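Local coordinates for putative molybdenum cofactor biosynthesis protein (Corynebacterium diphtheriae, PDB 2G2C) that probably takes part in molybdenum cofactor biosynthesis as a molybdopterin-binding protein of the MoCF_biosynth family, its precise activity being unestablished, at residues K84-T87 with P88-T91; N159-E162 with G163-A166; K25-P28 with L29-L33; R98-G101 with L102-Q105. All coordinates share one frame; numbering follows the deposited sequence. Where two conformers were deposited one is given.

Contact 1: residues K84-T87 with P88-T91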
ATOM      1  N   LYS A  84      12.513   6.405 -12.038  1.00 12.91           N
ATOM      2  CA  LYS A  84      11.115   5.994 -12.211  1.00 13.36           C
ATOM      3  C   LYS A  84      10.469   5.457 -10.934  1.00 12.11           C
ATOM      4  O   LYS A  84       9.250   5.241 -10.904  1.00 11.60           O
ATOM      5  CB  LYS A  84      11.039   4.881 -13.262  1.00 14.49           C
ATOM      6  CG  LYS A  84      11.772   3.554 -12.874  1.00 17.30           C
ATOM      7  CD  LYS A  84      11.722   2.522 -14.033  1.00 19.94           C
ATOM      8  CE  LYS A  84      12.283   1.168 -13.608  1.00 24.30           C
ATOM      9  NZ  LYS A  84      12.023   0.127 -14.637  1.00 26.89           N
ATOM     10  N   ASN A  85      11.289   5.247  -9.891  1.00 10.64           N
ATOM     11  CA  ASN A  85      10.772   4.746  -8.613  1.00 10.62           C
ATOM     12  C   ASN A  85      10.169   5.906  -7.833  1.00 10.98           C
ATOM     13  O   ASN A  85      10.857   6.585  -7.048  1.00 11.01           O
ATOM     14  CB  ASN A  85      11.896   4.141  -7.761  1.00 11.00           C
ATOM     15  CG  ASN A  85      12.469   2.896  -8.333  1.00 14.04           C
ATOM     16  OD1 ASN A  85      11.827   2.171  -9.097  1.00 13.79           O
ATOM     17  ND2 ASN A  85      13.679   2.618  -7.933  1.00 13.77           N
ATOM     18  N   GLN A  86       8.883   6.151  -8.070  1.00 10.15           N
ATOM     19  CA  GLN A  86       8.217   7.346  -7.530  1.00  9.88           C
ATOM     20  C   GLN A  86       6.978   6.958  -6.687  1.00 10.21           C
ATOM     21  O   GLN A  86       6.112   7.798  -6.421  1.00 10.95           O
ATOM     22  CB  GLN A  86       7.813   8.269  -8.673  1.00 10.65           C
ATOM     23  CG  GLN A  86       8.949   8.892  -9.452  1.00 11.82           C
ATOM     24  CD  GLN A  86       9.748   9.900  -8.654  1.00 11.27           C
ATOM     25  OE1 GLN A  86      11.011   9.915  -8.699  1.00 16.96           O
ATOM     26  NE2 GLN A  86       9.039  10.704  -7.865  1.00 11.84           N
ATOM     27  N   THR A  87       6.908   5.697  -6.246  1.00 10.47           N
ATOM     28  CA  THR A  87       5.745   5.334  -5.434  1.00  9.38           C
ATOM     29  C   THR A  87       5.626   6.174  -4.154  1.00  9.96           C
ATOM     30  O   THR A  87       4.549   6.660  -3.859  1.00 10.66           O
ATOM     31  CB  THR A  87       5.723   3.847  -5.124  1.00  9.29           C
ATOM     32  OG1 THR A  87       5.736   3.157  -6.380  1.00 10.89           O
ATOM     33  CG2 THR A  87       4.513   3.469  -4.270  1.00 11.09           C
ATOM     34  N   PRO A  88       6.726   6.344  -3.403  1.00  9.88           N
ATOM     35  CA  PRO A  88       6.618   7.132  -2.154  1.00 10.39           C
ATOM     36  C   PRO A  88       6.179   8.586  -2.460  1.00 10.49           C
ATOM     37  O   PRO A  88       5.365   9.152  -1.709  1.00 11.21           O
ATOM     38  CB  PRO A  88       8.036   7.063  -1.555  1.00 11.81           C
ATOM     39  CG  PRO A  88       8.586   5.779  -2.177  1.00  9.48           C
ATOM     40  CD  PRO A  88       8.108   5.859  -3.602  1.00 10.41           C
ATOM     41  N   GLU A  89       6.746   9.192  -3.509  1.00  9.76           N
ATOM     42  CA  GLU A  89       6.416  10.583  -3.859  1.00  9.00           C
ATOM     43  C   GLU A  89       4.924  10.678  -4.263  1.00  9.82           C
ATOM     44  O   GLU A  89       4.180  11.570  -3.816  1.00 10.18           O
ATOM     45  CB  GLU A  89       7.300  11.107  -5.008  1.00 10.16           C
ATOM     46  CG  GLU A  89       8.796  11.297  -4.632  1.00 11.90           C
ATOM     47  CD  GLU A  89       9.669  10.000  -4.628  1.00 12.37           C
ATOM     48  OE1 GLU A  89       9.158   8.849  -4.708  1.00 12.05           O
ATOM     49  OE2 GLU A  89      10.908  10.168  -4.559  1.00 14.38           O
ATOM     50  N   ALA A  90       4.501   9.748  -5.119  1.00  9.02           N
ATOM     51  CA  ALA A  90       3.102   9.730  -5.544  1.00 10.87           C
ATOM     52  C   ALA A  90       2.183   9.565  -4.309  1.00 10.63           C
ATOM     53  O   ALA A  90       1.154  10.240  -4.148  1.00 10.53           O
ATOM     54  CB  ALA A  90       2.858   8.589  -6.586  1.00 11.72           C
ATOM     55  N   THR A  91       2.559   8.657  -3.423  1.00 10.17           N
ATOM     56  CA  THR A  91       1.758   8.403  -2.251  1.00  9.48           C
ATOM     57  C   THR A  91       1.664   9.637  -1.347  1.00  9.61           C
ATOM     58  O   THR A  91       0.579   9.972  -0.848  1.00 10.39           O
ATOM     59  CB  THR A  91       2.312   7.197  -1.480  1.00  8.91           C
ATOM     60  OG1 THR A  91       2.285   6.045  -2.336  1.00  9.97           O
ATOM     61  CG2 THR A  91       1.489   6.938  -0.161  1.00 11.82           C
TER

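Contact 2: residues N159-E162 with G163-A166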
ATOM      1  N   ASN A 159      -6.770  -0.929  15.235  1.00 16.85           N
ATOM      2  CA  ASN A 159      -6.559   0.282  16.018  1.00 16.81           C
ATOM      3  C   ASN A 159      -6.626   1.552  15.172  1.00 15.84           C
ATOM      4  O   ASN A 159      -7.196   2.563  15.583  1.00 15.74           O
ATOM      5  CB  ASN A 159      -5.236   0.168  16.752  1.00 17.82           C
ATOM      6  CG  ASN A 159      -5.172  -1.096  17.590  1.00 22.89           C
ATOM      7  OD1 ASN A 159      -5.593  -1.079  18.739  1.00 29.29           O
ATOM      8  ND2 ASN A 159      -4.748  -2.213  16.992  1.00 25.56           N
ATOM      9  N   ILE A 160      -6.038   1.485  13.980  1.00 14.65           N
ATOM     10  CA  ILE A 160      -6.125   2.604  13.029  1.00 14.91           C
ATOM     11  C   ILE A 160      -7.590   2.907  12.675  1.00 14.34           C
ATOM     12  O   ILE A 160      -8.021   4.077  12.773  1.00 14.20           O
ATOM     13  CB  ILE A 160      -5.274   2.364  11.798  1.00 15.51           C
ATOM     14  CG1 ILE A 160      -3.795   2.307  12.240  1.00 15.40           C
ATOM     15  CG2 ILE A 160      -5.511   3.474  10.757  1.00 15.05           C
ATOM     16  CD1 ILE A 160      -2.782   1.921  11.146  1.00 18.10           C
ATOM     17  N   PHE A 161      -8.357   1.889  12.267  1.00 14.80           N
ATOM     18  CA  PHE A 161      -9.717   2.162  11.834  1.00 14.51           C
ATOM     19  C   PHE A 161     -10.624   2.501  13.006  1.00 15.13           C
ATOM     20  O   PHE A 161     -11.534   3.320  12.865  1.00 15.87           O
ATOM     21  CB  PHE A 161     -10.247   1.028  10.957  1.00 14.04           C
ATOM     22  CG  PHE A 161      -9.651   1.061   9.576  1.00 13.72           C
ATOM     23  CD1 PHE A 161     -10.030   2.027   8.665  1.00 14.54           C
ATOM     24  CD2 PHE A 161      -8.628   0.196   9.219  1.00 16.38           C
ATOM     25  CE1 PHE A 161      -9.433   2.097   7.408  1.00 16.83           C
ATOM     26  CE2 PHE A 161      -8.031   0.270   7.949  1.00 17.31           C
ATOM     27  CZ  PHE A 161      -8.455   1.217   7.046  1.00 17.40           C
ATOM     28  N   GLU A 162     -10.360   1.915  14.165  1.00 15.80           N
ATOM     29  CA  GLU A 162     -11.118   2.334  15.335  1.00 17.17           C
ATOM     30  C   GLU A 162     -10.880   3.829  15.617  1.00 16.46           C
ATOM     31  O   GLU A 162     -11.834   4.557  15.937  1.00 17.93           O
ATOM     32  CB  GLU A 162     -10.767   1.511  16.575  1.00 18.51           C
ATOM     33  CG  GLU A 162     -11.580   1.873  17.818  1.00 24.32           C
ATOM     34  CD  GLU A 162     -11.431   0.831  18.910  1.00 40.19           C
ATOM     35  OE1 GLU A 162     -12.067   0.994  19.984  1.00 36.54           O
ATOM     36  OE2 GLU A 162     -10.679  -0.156  18.686  1.00 35.66           O
ATOM     37  N   GLY A 163      -9.618   4.278  15.521  1.00 15.06           N
ATOM     38  CA  GLY A 163      -9.279   5.701  15.693  1.00 14.34           C
ATOM     39  C   GLY A 163      -9.932   6.587  14.635  1.00 14.05           C
ATOM     40  O   GLY A 163     -10.544   7.629  14.962  1.00 14.71           O
ATOM     41  N   LEU A 164      -9.829   6.193  13.371  1.00 14.69           N
ATOM     42  CA  LEU A 164     -10.385   7.039  12.312  1.00 14.41           C
ATOM     43  C   LEU A 164     -11.891   7.115  12.428  1.00 14.99           C
ATOM     44  O   LEU A 164     -12.497   8.151  12.106  1.00 15.84           O
ATOM     45  CB  LEU A 164     -10.020   6.519  10.918  1.00 14.24           C
ATOM     46  CG  LEU A 164      -8.531   6.541  10.548  1.00 12.77           C
ATOM     47  CD1 LEU A 164      -8.254   5.825   9.219  1.00 11.88           C
ATOM     48  CD2 LEU A 164      -8.072   8.002  10.460  1.00 13.76           C
ATOM     49  N   ASP A 165     -12.496   6.016  12.866  1.00 15.92           N
ATOM     50  CA  ASP A 165     -13.972   5.915  12.856  1.00 18.44           C
ATOM     51  C   ASP A 165     -14.662   6.421  14.119  1.00 19.66           C
ATOM     52  O   ASP A 165     -15.908   6.411  14.186  1.00 20.77           O
ATOM     53  CB  ASP A 165     -14.402   4.470  12.535  1.00 17.93           C
ATOM     54  CG  ASP A 165     -14.059   4.050  11.095  1.00 19.84           C
ATOM     55  OD1 ASP A 165     -13.408   4.832  10.365  1.00 20.33           O
ATOM     56  OD2 ASP A 165     -14.424   2.917  10.731  1.00 25.07           O
ATOM     57  N   ALA A 166     -13.885   6.871  15.105  1.00 20.41           N
ATOM     58  CA  ALA A 166     -14.416   7.252  16.420  1.00 22.29           C
ATOM     59  C   ALA A 166     -15.528   8.300  16.306  1.00 23.67           C
ATOM     60  O   ALA A 166     -15.408   9.258  15.531  1.00 24.12           O
ATOM     61  CB  ALA A 166     -13.287   7.763  17.302  1.00 22.93           C
TER

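Contact 3: residues K25-P28 with L29-L33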
ATOM      1  N   LYS A  25       3.503 -11.931  -8.348  1.00 15.36           N
ATOM      2  CA  LYS A  25       3.500 -12.720  -7.118  1.00 15.28           C
ATOM      3  C   LYS A  25       2.966 -11.949  -5.919  1.00 14.50           C
ATOM      4  O   LYS A  25       2.567 -12.555  -4.903  1.00 14.65           O
ATOM      5  CB  LYS A  25       4.904 -13.218  -6.776  1.00 16.55           C
ATOM      6  CG  LYS A  25       5.452 -14.174  -7.788  1.00 19.82           C
ATOM      7  CD  LYS A  25       6.792 -14.715  -7.294  1.00 24.86           C
ATOM      8  CE  LYS A  25       7.431 -15.584  -8.358  1.00 27.80           C
ATOM      9  NZ  LYS A  25       8.905 -15.346  -8.355  1.00 33.16           N
ATOM     10  N   ALA A  26       2.984 -10.617  -6.013  1.00 14.29           N
ATOM     11  CA  ALA A  26       2.549  -9.798  -4.885  1.00 14.21           C
ATOM     12  C   ALA A  26       1.065  -9.905  -4.613  1.00 13.29           C
ATOM     13  O   ALA A  26       0.628  -9.942  -3.443  1.00 13.02           O
ATOM     14  CB  ALA A  26       2.955  -8.313  -5.106  1.00 14.32           C
ATOM     15  N   LEU A  27       0.277  -9.917  -5.687  1.00 13.71           N
ATOM     16  CA  LEU A  27      -1.180  -9.988  -5.558  1.00 13.87           C
ATOM     17  C   LEU A  27      -1.643 -11.246  -4.777  1.00 13.56           C
ATOM     18  O   LEU A  27      -2.354 -11.134  -3.767  1.00 13.75           O
ATOM     19  CB  LEU A  27      -1.837  -9.912  -6.960  1.00 14.52           C
ATOM     20  CG  LEU A  27      -3.313 -10.226  -7.023  1.00 15.38           C
ATOM     21  CD1 LEU A  27      -4.161  -9.282  -6.140  1.00 15.60           C
ATOM     22  CD2 LEU A  27      -3.728 -10.203  -8.467  1.00 16.11           C
ATOM     23  N   PRO A  28      -1.290 -12.455  -5.258  1.00 13.56           N
ATOM     24  CA  PRO A  28      -1.746 -13.656  -4.525  1.00 13.61           C
ATOM     25  C   PRO A  28      -1.184 -13.761  -3.118  1.00 13.30           C
ATOM     26  O   PRO A  28      -1.876 -14.262  -2.218  1.00 14.13           O
ATOM     27  CB  PRO A  28      -1.270 -14.835  -5.393  1.00 14.43           C
ATOM     28  CG  PRO A  28      -0.172 -14.282  -6.232  1.00 15.24           C
ATOM     29  CD  PRO A  28      -0.541 -12.805  -6.477  1.00 13.92           C
ATOM     30  N   LEU A  29       0.040 -13.280  -2.938  1.00 12.14           N
ATOM     31  CA  LEU A  29       0.610 -13.230  -1.593  1.00 11.09           C
ATOM     32  C   LEU A  29      -0.229 -12.306  -0.679  1.00 11.21           C
ATOM     33  O   LEU A  29      -0.667 -12.709   0.414  1.00 11.84           O
ATOM     34  CB  LEU A  29       2.099 -12.851  -1.588  1.00 11.24           C
ATOM     35  CG  LEU A  29       2.707 -12.546  -0.214  1.00 10.45           C
ATOM     36  CD1 LEU A  29       2.582 -13.733   0.748  1.00 11.46           C
ATOM     37  CD2 LEU A  29       4.131 -12.145  -0.406  1.00 13.85           C
ATOM     38  N   LEU A  30      -0.449 -11.074  -1.139  1.00 11.42           N
ATOM     39  CA  LEU A  30      -1.320 -10.139  -0.351  1.00 11.97           C
ATOM     40  C   LEU A  30      -2.711 -10.704  -0.063  1.00 12.70           C
ATOM     41  O   LEU A  30      -3.232 -10.523   1.051  1.00 14.71           O
ATOM     42  CB  LEU A  30      -1.435  -8.774  -1.037  1.00 12.23           C
ATOM     43  CG  LEU A  30      -0.121  -7.978  -0.927  1.00 14.67           C
ATOM     44  CD1 LEU A  30      -0.027  -6.915  -2.026  1.00 15.40           C
ATOM     45  CD2 LEU A  30       0.060  -7.361   0.498  1.00 16.49           C
ATOM     46  N   GLN A  31      -3.317 -11.378  -1.055  1.00 13.31           N
ATOM     47  CA  GLN A  31      -4.616 -12.015  -0.825  1.00 14.25           C
ATOM     48  C   GLN A  31      -4.535 -13.065   0.292  1.00 13.78           C
ATOM     49  O   GLN A  31      -5.450 -13.150   1.106  1.00 15.69           O
ATOM     50  CB  GLN A  31      -5.148 -12.632  -2.110  1.00 14.96           C
ATOM     51  CG  GLN A  31      -5.575 -11.573  -3.125  1.00 18.69           C
ATOM     52  CD  GLN A  31      -5.964 -12.122  -4.479  1.00 23.28           C
ATOM     53  OE1 GLN A  31      -7.063 -11.846  -4.968  1.00 27.56           O
ATOM     54  NE2 GLN A  31      -5.075 -12.914  -5.092  1.00 22.57           N
ATOM     55  N   ARG A  32      -3.440 -13.845   0.342  1.00 13.63           N
ATOM     56  CA  ARG A  32      -3.270 -14.813   1.435  1.00 13.48           C
ATOM     57  C   ARG A  32      -3.100 -14.132   2.806  1.00 13.30           C
ATOM     58  O   ARG A  32      -3.661 -14.579   3.831  1.00 13.95           O
ATOM     59  CB  ARG A  32      -2.067 -15.752   1.147  1.00 13.67           C
ATOM     60  CG  ARG A  32      -2.287 -16.676  -0.032  1.00 14.80           C
ATOM     61  CD  ARG A  32      -1.075 -17.510  -0.395  1.00 16.01           C
ATOM     62  NE  ARG A  32      -1.538 -18.549  -1.318  1.00 17.05           N
ATOM     63  CZ  ARG A  32      -1.179 -18.692  -2.587  1.00 18.47           C
ATOM     64  NH1 ARG A  32      -0.218 -17.936  -3.121  1.00 18.29           N
ATOM     65  NH2 ARG A  32      -1.746 -19.665  -3.317  1.00 18.94           N
ATOM     66  N   LEU A  33      -2.321 -13.055   2.815  1.00 13.29           N
ATOM     67  CA  LEU A  33      -2.081 -12.328   4.061  1.00 14.11           C
ATOM     68  C   LEU A  33      -3.365 -11.677   4.569  1.00 14.69           C
ATOM     69  O   LEU A  33      -3.581 -11.581   5.795  1.00 15.28           O
ATOM     70  CB  LEU A  33      -0.948 -11.295   3.904  1.00 14.50           C
ATOM     71  CG  LEU A  33       0.379 -11.928   3.477  1.00 12.40           C
ATOM     72  CD1 LEU A  33       1.364 -10.880   3.028  1.00 13.69           C
ATOM     73  CD2 LEU A  33       0.991 -12.783   4.615  1.00 13.45           C
TER

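Contact 4: residues R98-G101 with L102-Q105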
ATOM      1  N   ARG A  98       1.237  11.226   8.334  1.00 13.39           N
ATOM      2  CA  ARG A  98       2.136  10.090   8.177  1.00 14.82           C
ATOM      3  C   ARG A  98       2.148   9.243   9.438  1.00 15.96           C
ATOM      4  O   ARG A  98       1.856   9.742  10.555  1.00 17.64           O
ATOM      5  CB  ARG A  98       3.552  10.602   7.916  1.00 15.87           C
ATOM      6  CG  ARG A  98       3.740  11.113   6.540  1.00 16.78           C
ATOM      7  CD  ARG A  98       4.119   9.972   5.572  1.00 18.30           C
ATOM      8  NE  ARG A  98       5.432   9.415   5.895  1.00 18.92           N
ATOM      9  CZ  ARG A  98       6.601   9.985   5.600  1.00 18.68           C
ATOM     10  NH1 ARG A  98       6.654  11.170   4.971  1.00 22.32           N
ATOM     11  NH2 ARG A  98       7.733   9.373   5.929  1.00 19.21           N
ATOM     12  N   CYS A  99       2.440   7.952   9.267  1.00 14.35           N
ATOM     13  CA  CYS A  99       2.613   7.052  10.405  1.00 15.57           C
ATOM     14  C   CYS A  99       4.069   6.613  10.440  1.00 16.01           C
ATOM     15  O   CYS A  99       4.397   5.463  10.101  1.00 15.29           O
ATOM     16  CB  CYS A  99       1.697   5.833  10.273  1.00 16.60           C
ATOM     17  SG  CYS A  99      -0.047   6.243  10.195  1.00 19.93           S
ATOM     18  N   GLU A 100       4.939   7.553  10.793  1.00 16.94           N
ATOM     19  CA  GLU A 100       6.390   7.297  10.691  1.00 17.98           C
ATOM     20  C   GLU A 100       6.889   6.231  11.658  1.00 17.48           C
ATOM     21  O   GLU A 100       7.847   5.527  11.337  1.00 17.11           O
ATOM     22  CB  GLU A 100       7.193   8.595  10.824  1.00 19.42           C
ATOM     23  CG  GLU A 100       6.840   9.506   9.677  1.00 22.71           C
ATOM     24  CD  GLU A 100       7.642  10.757   9.630  1.00 34.14           C
ATOM     25  OE1 GLU A 100       8.896  10.682   9.766  1.00 28.86           O
ATOM     26  OE2 GLU A 100       6.986  11.808   9.421  1.00 29.97           O
ATOM     27  N   GLY A 101       6.202   6.091  12.798  1.00 17.16           N
ATOM     28  CA  GLY A 101       6.467   5.015  13.775  1.00 15.94           C
ATOM     29  C   GLY A 101       6.294   3.662  13.093  1.00 15.56           C
ATOM     30  O   GLY A 101       7.097   2.758  13.270  1.00 15.97           O
ATOM     31  N   LEU A 102       5.216   3.496  12.321  1.00 13.78           N
ATOM     32  CA  LEU A 102       5.007   2.220  11.635  1.00 13.93           C
ATOM     33  C   LEU A 102       6.104   1.966  10.586  1.00 13.78           C
ATOM     34  O   LEU A 102       6.618   0.840  10.470  1.00 13.45           O
ATOM     35  CB  LEU A 102       3.619   2.166  11.000  1.00 13.20           C
ATOM     36  CG  LEU A 102       2.418   2.218  11.971  1.00 13.46           C
ATOM     37  CD1 LEU A 102       1.046   2.177  11.244  1.00 14.93           C
ATOM     38  CD2 LEU A 102       2.501   1.127  13.003  1.00 15.40           C
ATOM     39  N   GLU A 103       6.461   2.993   9.801  1.00 13.56           N
ATOM     40  CA  GLU A 103       7.595   2.870   8.898  1.00 14.08           C
ATOM     41  C   GLU A 103       8.849   2.401   9.625  1.00 14.42           C
ATOM     42  O   GLU A 103       9.600   1.570   9.131  1.00 13.63           O
ATOM     43  CB  GLU A 103       7.924   4.223   8.237  1.00 13.34           C
ATOM     44  CG  GLU A 103       6.712   4.749   7.463  1.00 13.07           C
ATOM     45  CD  GLU A 103       6.874   6.141   6.915  1.00 16.10           C
ATOM     46  OE1 GLU A 103       8.008   6.671   6.949  1.00 17.53           O
ATOM     47  OE2 GLU A 103       5.842   6.692   6.450  1.00 14.80           O
ATOM     48  N   GLN A 104       9.101   3.015  10.767  1.00 14.35           N
ATOM     49  CA  GLN A 104      10.276   2.686  11.561  1.00 15.07           C
ATOM     50  C   GLN A 104      10.214   1.247  12.068  1.00 14.24           C
ATOM     51  O   GLN A 104      11.250   0.545  12.052  1.00 14.99           O
ATOM     52  CB  GLN A 104      10.440   3.707  12.701  1.00 15.95           C
ATOM     53  CG  GLN A 104      10.812   5.072  12.124  1.00 18.75           C
ATOM     54  CD  GLN A 104      10.848   6.135  13.175  1.00 23.94           C
ATOM     55  OE1 GLN A 104      11.058   5.835  14.357  1.00 24.69           O
ATOM     56  NE2 GLN A 104      10.681   7.398  12.757  1.00 27.50           N
ATOM     57  N   GLN A 105       9.029   0.796  12.498  1.00 14.24           N
ATOM     58  CA  GLN A 105       8.864  -0.579  12.994  0.50 13.90           C
ATOM     59  C   GLN A 105       9.083  -1.591  11.875  1.00 14.49           C
ATOM     60  O   GLN A 105       9.641  -2.653  12.099  1.00 15.12           O
ATOM     61  CB  GLN A 105       7.474  -0.783  13.613  0.50 14.69           C
ATOM     62  CG  GLN A 105       7.295  -0.093  14.941  0.50 16.95           C
ATOM     63  CD  GLN A 105       6.097  -0.598  15.731  0.50 10.19           C
ATOM     64  OE1 GLN A 105       6.164  -0.748  16.968  0.50 20.97           O
ATOM     65  NE2 GLN A 105       4.985  -0.861  15.032  0.50 19.58           N
TER

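Contact 1: residues K84-T87 with P88-T91
Two flat groups meet where the loop enters helix 87-92: the amide of Gln86 and the carboxylate of Glu89, their planes 40° apart and their side chains crossing at a slant, with Gln86 CD 4.0 Å from Glu89 CD. Here a helix N-terminus is built, with Gln86 at the N-cap position and the first turn following from Thr87. Glu89 bends back at chi2 (80°), which brings OE1 over the backbone of Gln86, 3.3 Å from Gln86 CA, while the Glu89 CG methylene lies beside the end of the Gln86 side chain. The charge of Glu89 is engaged beyond this turn, where OE2 forms a salt bridge with Arg121. Pro88, which has no N-H to offer, sits in the first turn, where none is needed. The helical bonds then start: Ala90 N donates to Gln86 O at 2.8 Å, almost straight. The Thr87 hydroxyl is bonded to Gly77 O, which ties the helix start to the loop after strand 72-76. On the inner side Ala90 and Thr91 pack against helix 55-67. Thr87 O is gripped twice by one residue, from Thr91 N at 2.9 Å and from Thr91 OG1 at 2.8 Å, the hydroxyl standing 40° out of the carbonyl plane.

Contact 2: residues N159-E162 with G163-A166
Leu164 reaches back along its own helix over Ile160, one turn earlier. Its CB lies 3.7 Å from Ile160 O, and CG comes closer to the same oxygen, at 3.4 Å. CG stands anti to the carbonyl carbon (chi1 -65°), a torsion that sends the branch back toward the preceding turn. There Leu164 CD1 meets Ile160 CG2 at 3.9 Å, the two side chains running alongside in a common direction. Leu164 CD1 also approaches the Phe161 ring obliquely, 4.2 Å from Phe161 CD1. These three residues belong to the apolar side of helix 157-165, the closing helix of the chain, and Phe161 and Leu164 carry that side onto the loop residue Arg71, Phe161 also touching Met4. Beneath the side chains run ordinary i to i+4 bonds, of which Leu164 N to Ile160 O is 2.8 Å long and lies in the carbonyl plane. The next, from Asp165 N to Phe161 O, is more bent, with an N-H...O angle of 142°. Asp165 CB lies 3.1 Å from Phe161 O, and the Asp165 carboxylate is held from outside the helix by a salt bridge from OD1 to Arg71.

Contact 3: residues K25-P28 with L29-L33
Leu27 lies against the side-chain amide of Gln31, one helical turn on, the two chains running at a slant to each other. The contact is made by the leucine branch: Leu27 CG is 3.7 Å from Gln31 NE2, and Leu27 CD1 is 3.8 Å from Gln31 CD. With CG anti to the backbone nitrogen (chi1 169°), the Leu27 branch swings toward the later turn, while Gln31 extends beyond CG and carries its amide back to meet it. Pro28 and Arg32 repeat the spacing, Pro28 CB standing 4.0 Å from Arg32 NH1. On the buried side Leu30 brings CG to 3.3 Å from Ala26 O. Helix 26-34 lies over the parallel part of an alpha/beta sheet, with helix 143-153 beside it. Near its beginning, Leu29 N donates to Lys25 O over a rather long 3.3 Å, and Leu30 N more tightly to Ala26 O at 2.8 Å. Pro28 has no N-H to give, but its carbonyl accepts from Arg32 N. Ala26 and Leu30 pack on the sheet and helix 143-153; Leu27 and Gln31 meet strand 42-51, the amide lying on leucine carbon, a van der Waals contact with no hydrogen bond between the two side chains.

Contact 4: residues R98-G101 with L102-Q105
Arg98 and Glu103 are joined by a side-on, two-pronged salt bridge, one nitrogen to each carboxylate oxygen. Arg98 NE gives its hydrogen to Glu103 OE2 at 2.8 Å, and Arg98 NH2 gives one to Glu103 OE1 at 2.9 Å; both oxygens accept on the syn lone pair. The carboxylate lies at the guanidinium edge, the two planes 13° apart. Bends at chi2 (-86°) and chi3 fold the arginine into this position, while Glu103 extends beyond CG to reach it. OE2 has a second donor, the backbone N of Val124, which couples the ion pair to the neighbouring strand and would help fix the carboxylate. One face of the Arg98 guanidinium meets Glu100 CD, 3.9 Å above the plane and offset toward the rim. The bridge spans the start of helix 100-109, where Cys99 is the N-cap residue after the short edge strand 97-98. Cys99 O accepts from Glu103 N at 3.2 Å and, weakly, from Leu102 N. Further along, Glu100 O is satisfied by Gln104 N and Gly101 O by Gln105 N. Leu102 CD1 also touches Cys99 CB at 3.8 Å, and Leu102 packs on Ile153 of helix 143-153.

Overall arrangement
All four contacts are local, along a helix or at its start, yet they lie in different parts of one mixed-sheet alpha/beta fold and follow one another along the chain. Contacts 1 and 3 are on opposite sides of the chain's centre, their centres about 21 Å apart. Contacts 2 and 4, with centres about 17 Å apart, do touch: Ile160 CD1 packs on Leu102 CD1 at 3.8 Å, joining the last helix to helix 100-109. Contact 1 approaches contact 4 to about 7 Å between nearest atoms without touching it. The bound sodium ion lies nearest contact 1, about 6 Å from the side chain of Asn85, compared with about 10 Å from that of Ala26 in contact 3.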